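Local coordinates for iron transport multicopper oxidase FET3 (Saccharomyces cerevisiae, PDB 1ZPU), which oxidises ferrous to ferric iron for high-affinity uptake by yeast, using four copper ions to reduce dioxygen to water, at residues 6-11 with 47-52; 54-59 with 83-88. One frame throughout, in Å; residues are numbered along the deposited sequence.

Interaction 1: 6-11 with 47-52; sequences NWTTGW and YLTNGM. With NAG (2-acetamido-2-deoxy-beta-D-glucopyranose), chain B.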
# COMPACT_ATOMS: atom_id res chain seq x y z
N ASN A 6 2.68 -12.52 -19.89
CA ASN A 6 1.87 -11.71 -20.76
C ASN A 6 0.44 -11.60 -20.23
O ASN A 6 -0.36 -12.53 -20.35
CB ASN A 6 1.88 -12.22 -22.19
CG ASN A 6 0.95 -11.43 -23.07
OD1 ASN A 6 0.77 -10.21 -22.88
ND2 ASN A 6 0.29 -12.11 -23.98
N TRP A 7 0.14 -10.44 -19.63
CA TRP A 7 -1.17 -10.21 -19.01
C TRP A 7 -1.96 -9.10 -19.65
O TRP A 7 -1.44 -8.00 -19.87
CB TRP A 7 -1.01 -9.86 -17.55
CG TRP A 7 -0.39 -10.89 -16.72
CD1 TRP A 7 -0.30 -12.21 -16.98
CD2 TRP A 7 0.19 -10.69 -15.44
NE1 TRP A 7 0.33 -12.85 -15.95
CE2 TRP A 7 0.65 -11.93 -14.99
CE3 TRP A 7 0.38 -9.56 -14.63
CZ2 TRP A 7 1.29 -12.09 -13.75
CZ3 TRP A 7 1.03 -9.72 -13.40
CH2 TRP A 7 1.46 -10.97 -12.97
N THR A 8 -3.23 -9.38 -19.89
CA THR A 8 -4.16 -8.42 -20.48
C THR A 8 -5.36 -8.19 -19.56
O THR A 8 -6.05 -9.14 -19.16
CB THR A 8 -4.67 -8.90 -21.85
OG1 THR A 8 -3.55 -9.10 -22.72
CG2 THR A 8 -5.61 -7.88 -22.44
N THR A 9 -5.58 -6.92 -19.22
CA THR A 9 -6.72 -6.52 -18.40
C THR A 9 -8.02 -6.69 -19.16
O THR A 9 -8.06 -6.56 -20.39
CB THR A 9 -6.65 -5.05 -17.98
OG1 THR A 9 -6.54 -4.22 -19.14
CG2 THR A 9 -5.46 -4.78 -17.07
N GLY A 10 -9.08 -6.97 -18.41
CA GLY A 10 -10.41 -7.11 -18.98
C GLY A 10 -11.48 -7.07 -17.92
O GLY A 10 -11.18 -7.01 -16.74
N TRP A 11 -12.73 -7.10 -18.35
CA TRP A 11 -13.87 -7.13 -17.44
C TRP A 11 -14.69 -8.39 -17.65
O TRP A 11 -14.99 -8.76 -18.78
CB TRP A 11 -14.77 -5.91 -17.66
CG TRP A 11 -14.19 -4.62 -17.19
CD1 TRP A 11 -13.60 -3.66 -17.95
CD2 TRP A 11 -14.16 -4.13 -15.84
NE1 TRP A 11 -13.20 -2.61 -17.17
CE2 TRP A 11 -13.52 -2.87 -15.86
CE3 TRP A 11 -14.60 -4.65 -14.60
CZ2 TRP A 11 -13.31 -2.10 -14.70
CZ3 TRP A 11 -14.39 -3.88 -13.45
CH2 TRP A 11 -13.76 -2.62 -13.51
N TYR A 47 4.63 -8.07 -19.46
CA TYR A 47 3.99 -7.32 -20.52
C TYR A 47 2.55 -7.09 -20.12
O TYR A 47 1.72 -7.99 -20.23
CB TYR A 47 4.00 -8.10 -21.83
CG TYR A 47 5.36 -8.19 -22.46
CD1 TYR A 47 6.17 -9.31 -22.27
CD2 TYR A 47 5.84 -7.15 -23.26
CE1 TYR A 47 7.44 -9.39 -22.85
CE2 TYR A 47 7.10 -7.23 -23.84
CZ TYR A 47 7.89 -8.35 -23.64
OH TYR A 47 9.14 -8.43 -24.21
N LEU A 48 2.25 -5.89 -19.63
CA LEU A 48 0.87 -5.56 -19.29
C LEU A 48 0.20 -4.87 -20.47
O LEU A 48 0.72 -3.89 -21.01
CB LEU A 48 0.79 -4.66 -18.05
CG LEU A 48 -0.37 -4.81 -17.06
CD1 LEU A 48 -0.46 -3.57 -16.20
CD2 LEU A 48 -1.71 -5.08 -17.70
N THR A 49 -0.94 -5.40 -20.88
CA THR A 49 -1.71 -4.81 -21.95
C THR A 49 -3.05 -4.33 -21.43
O THR A 49 -3.81 -5.08 -20.85
CB THR A 49 -1.95 -5.79 -23.10
OG1 THR A 49 -0.69 -6.32 -23.54
CG2 THR A 49 -2.65 -5.10 -24.28
N ASN A 50 -3.33 -3.05 -21.65
CA ASN A 50 -4.62 -2.49 -21.32
C ASN A 50 -5.68 -2.91 -22.33
O ASN A 50 -5.73 -2.38 -23.45
CB ASN A 50 -4.52 -0.96 -21.27
CG ASN A 50 -5.77 -0.32 -20.69
OD1 ASN A 50 -6.76 -0.99 -20.45
ND2 ASN A 50 -5.71 0.98 -20.46
N GLY A 51 -6.52 -3.85 -21.94
CA GLY A 51 -7.61 -4.32 -22.80
C GLY A 51 -8.96 -3.79 -22.37
O GLY A 51 -9.99 -4.25 -22.85
N MET A 52 -8.94 -2.83 -21.45
CA MET A 52 -10.17 -2.18 -20.97
C MET A 52 -10.54 -1.06 -21.92
O MET A 52 -9.66 -0.42 -22.50
CB MET A 52 -9.99 -1.64 -19.55
CG MET A 52 -10.17 -2.67 -18.50
SD MET A 52 -9.33 -2.24 -16.95
CE MET A 52 -7.81 -1.50 -17.58
C1 NAG B . 0.73 -11.87 -25.33
C2 NAG B . 1.71 -11.16 -26.28
C3 NAG B . 1.11 -10.69 -27.63
C4 NAG B . -0.09 -11.52 -28.11
C5 NAG B . -0.95 -11.88 -26.91
C6 NAG B . -2.23 -12.64 -27.25
C7 NAG B . 3.52 -9.54 -25.92
C8 NAG B . 3.63 -8.03 -25.97
N2 NAG B . 2.32 -10.03 -25.59
O3 NAG B . 2.11 -10.68 -28.63
O4 NAG B . -0.87 -10.79 -29.04
O5 NAG B . -0.11 -12.68 -26.10
O6 NAG B . -3.22 -12.27 -26.31
O7 NAG B . 4.51 -10.25 -26.15
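Thr9 meets Gly51, Leu48 and Met52 across the contact. With OG1 set between the backbone N and the carbonyl carbon (chi1 57°), the hydroxyl oxygen accepts a hydrogen bond from Gly51 N at 2.8 Å. CG2 meets Leu48 CD2 at 3.8 Å, the two side chains crossing at about a right angle. Met52, bent at its last torsion, crosses Thr9 likewise and brings CE to 3.8 Å from Thr9 CB; its SD lies 4.6 Å from the centroid of the five-membered ring of Trp11, an oblique Met-aromatic contact. On the face bearing Asn6 and Tyr47, Thr8 and Thr49 lie side by side and point the same way, and Thr49 OG1 bonds to Thr88 OG1. Asn6 ND2 carries an N-acetylglucosamine whose acetamido group covers one face of the Tyr47 ring, C8 lying 3.6 Å from Tyr47 CD2. Up to Thr49 the two segments pair as parallel strands, with Trp7 N to Tyr47 O, Thr49 N to Trp7 O and Thr9 N to Thr49 O bonded in turn; 50-52 is loop. Strands 2-14 and 43-49 form the middle of a four-stranded sheet of the first cupredoxin-like domain, flanked by strands 22-27 and 88-94.

Interaction 2: 54-59 with 83-88; sequences NTNTSM and IAPGST. With NAG (2-acetamido-2-deoxy-beta-D-glucopyranose), chain J.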
# COMPACT_ATOMS: atom_id res chain seq x y z
N ASN A 54 -11.98 1.98 -21.79
CA ASN A 54 -12.20 3.39 -21.48
C ASN A 54 -11.35 3.91 -20.30
O ASN A 54 -11.29 5.12 -20.09
CB ASN A 54 -13.69 3.56 -21.17
CG ASN A 54 -14.16 2.64 -20.00
OD1 ASN A 54 -13.53 1.59 -19.68
ND2 ASN A 54 -15.27 3.04 -19.36
N THR A 55 -10.71 3.02 -19.55
CA THR A 55 -9.83 3.43 -18.46
C THR A 55 -8.36 3.37 -18.86
O THR A 55 -7.99 2.66 -19.80
CB THR A 55 -10.01 2.52 -17.24
OG1 THR A 55 -11.20 1.74 -17.39
CG2 THR A 55 -10.07 3.34 -15.95
N ASN A 56 -7.51 4.12 -18.15
CA ASN A 56 -6.07 3.87 -18.17
C ASN A 56 -5.71 2.72 -17.20
O ASN A 56 -6.58 2.28 -16.43
CB ASN A 56 -5.31 5.16 -17.85
CG ASN A 56 -5.46 6.23 -18.95
OD1 ASN A 56 -5.61 5.91 -20.13
ND2 ASN A 56 -5.39 7.52 -18.55
N THR A 57 -4.47 2.23 -17.24
CA THR A 57 -3.98 1.26 -16.23
C THR A 57 -2.54 1.52 -15.83
O THR A 57 -1.84 2.30 -16.45
CB THR A 57 -4.05 -0.23 -16.68
OG1 THR A 57 -4.88 -0.38 -17.84
CG2 THR A 57 -4.55 -1.10 -15.55
N SER A 58 -2.12 0.83 -14.77
CA SER A 58 -0.72 0.80 -14.37
C SER A 58 -0.61 -0.37 -13.44
O SER A 58 -1.63 -0.94 -13.05
CB SER A 58 -0.36 2.07 -13.62
OG SER A 58 -1.32 2.33 -12.62
N MET A 59 0.62 -0.75 -13.10
CA MET A 59 0.85 -1.81 -12.12
C MET A 59 2.03 -1.44 -11.28
O MET A 59 3.09 -1.10 -11.80
CB MET A 59 1.13 -3.15 -12.81
CG MET A 59 1.20 -4.35 -11.87
SD MET A 59 0.69 -5.88 -12.69
CE MET A 59 1.93 -5.97 -13.96
N ILE A 83 -1.11 3.81 -18.82
CA ILE A 83 -1.26 2.91 -19.96
C ILE A 83 -2.63 3.08 -20.60
O ILE A 83 -3.65 2.74 -20.01
CB ILE A 83 -1.05 1.43 -19.60
CG1 ILE A 83 0.27 1.22 -18.88
CG2 ILE A 83 -1.08 0.55 -20.85
CD1 ILE A 83 0.27 0.00 -17.98
N ALA A 84 -2.63 3.60 -21.83
CA ALA A 84 -3.85 3.83 -22.59
C ALA A 84 -4.44 2.52 -23.12
O ALA A 84 -3.70 1.57 -23.36
CB ALA A 84 -3.57 4.78 -23.74
N PRO A 85 -5.77 2.47 -23.30
CA PRO A 85 -6.40 1.31 -23.94
C PRO A 85 -5.71 0.90 -25.24
O PRO A 85 -5.49 1.75 -26.10
CB PRO A 85 -7.83 1.79 -24.22
CG PRO A 85 -8.09 2.81 -23.17
CD PRO A 85 -6.77 3.48 -22.89
N GLY A 86 -5.37 -0.37 -25.35
CA GLY A 86 -4.68 -0.91 -26.52
C GLY A 86 -3.17 -1.03 -26.35
O GLY A 86 -2.53 -1.85 -27.01
N SER A 87 -2.61 -0.21 -25.46
CA SER A 87 -1.16 -0.14 -25.27
C SER A 87 -0.61 -1.23 -24.34
O SER A 87 -1.34 -1.82 -23.54
CB SER A 87 -0.74 1.25 -24.80
OG SER A 87 -0.94 2.22 -25.83
N THR A 88 0.68 -1.50 -24.49
CA THR A 88 1.37 -2.54 -23.74
C THR A 88 2.61 -1.95 -23.09
O THR A 88 3.52 -1.51 -23.78
CB THR A 88 1.84 -3.70 -24.66
OG1 THR A 88 0.72 -4.27 -25.36
CG2 THR A 88 2.56 -4.79 -23.86
C1 NAG J . -6.42 8.34 -19.14
C2 NAG J . -7.52 9.21 -18.50
C3 NAG J . -7.67 10.58 -19.19
C4 NAG J . -6.33 11.25 -19.49
C5 NAG J . -5.29 10.30 -20.07
C6 NAG J . -4.00 10.27 -19.23
C7 NAG J . -9.31 8.25 -17.16
C8 NAG J . -10.32 9.20 -16.56
N2 NAG J . -8.82 8.55 -18.38
O3 NAG J . -8.41 11.44 -18.34
O4 NAG J . -6.55 12.29 -20.41
O5 NAG J . -5.86 9.00 -20.26
O6 NAG J . -3.38 11.54 -19.19
O7 NAG J . -8.95 7.25 -16.50
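Ile83 O is gripped by two N-H donors: Thr57 N at 2.9 Å, in the carbonyl plane and on a lone pair, and probably Asn50 ND2 from the preceding turn. Asn56 CA adds a CA-H...O contact to the same oxygen. In return Ile83 N gives a bond of 2.9 Å to Thr57 O, again in the carbonyl plane, completing a single antiparallel hydrogen-bonded pair between two loops. The side chain of Ile83 is laid over this joint. CG1 stands anti to the carbonyl carbon (chi1 -53°) and lies 3.4 Å from Thr57 O, and CD1 carries on to 3.8 Å from Ser58 CA, while the same side chain packs on Leu48, Met89 and Tyr91. An alanine here would probably open a gap beside Ser58 and against Leu48 and Tyr91, where the longer side chain now packs. At the other end the Pro85 ring sets CG 3.4 Å from Thr55 O, an oxygen that also accepts from Asn50 ND2. Pro85 and Gly86 form the corner of a type II turn closed by Ser87 N on Ala84 O at 3.0 Å; at the backbone angles of Gly86 a side chain would run into the carbonyl oxygen of Pro85, which suits the turn to glycine. Asn56 ND2 carries an N-linked N-acetylglucosamine, and Asn56 OD1 lies 3.7 Å from Ala84 CA. Ser58 OG bonds to Thr108 OG1, and the Ser58 side chain comes within about 4 Å of that of His107, a type 3 copper ligand. The 54-59 loop leads into strand 60-62, which begins with the copper ligand His60, and the 83-88 loop leads into strand 88-94; helix 494-502 meets the 83-88 segment where Asn495 ND2 bonds to Thr88 O, and Ser502 OG to Ser87 OG.

Interactions 1 and 2 follow one another along the chain, with centres about 8 Å apart in the first cupredoxin-like domain. Segment 47-52 ends strand 43-49 and leads almost directly into 54-59, while 83-88 runs into strand 88-94, the antiparallel neighbour of 43-49 in the sheet that also holds 6-11. Asn50 links the two: besides its side-chain bonds, its O probably accepts from Gly86 N at 2.8 Å. Met52 CE and Thr57 OG1 also pack together. Together the contacts join the end of inner strand 43-49 and the loop before edge strand 88-94 to the loop entering strand 60-62 of the second sheet, which brings the copper ligands His60 and His62.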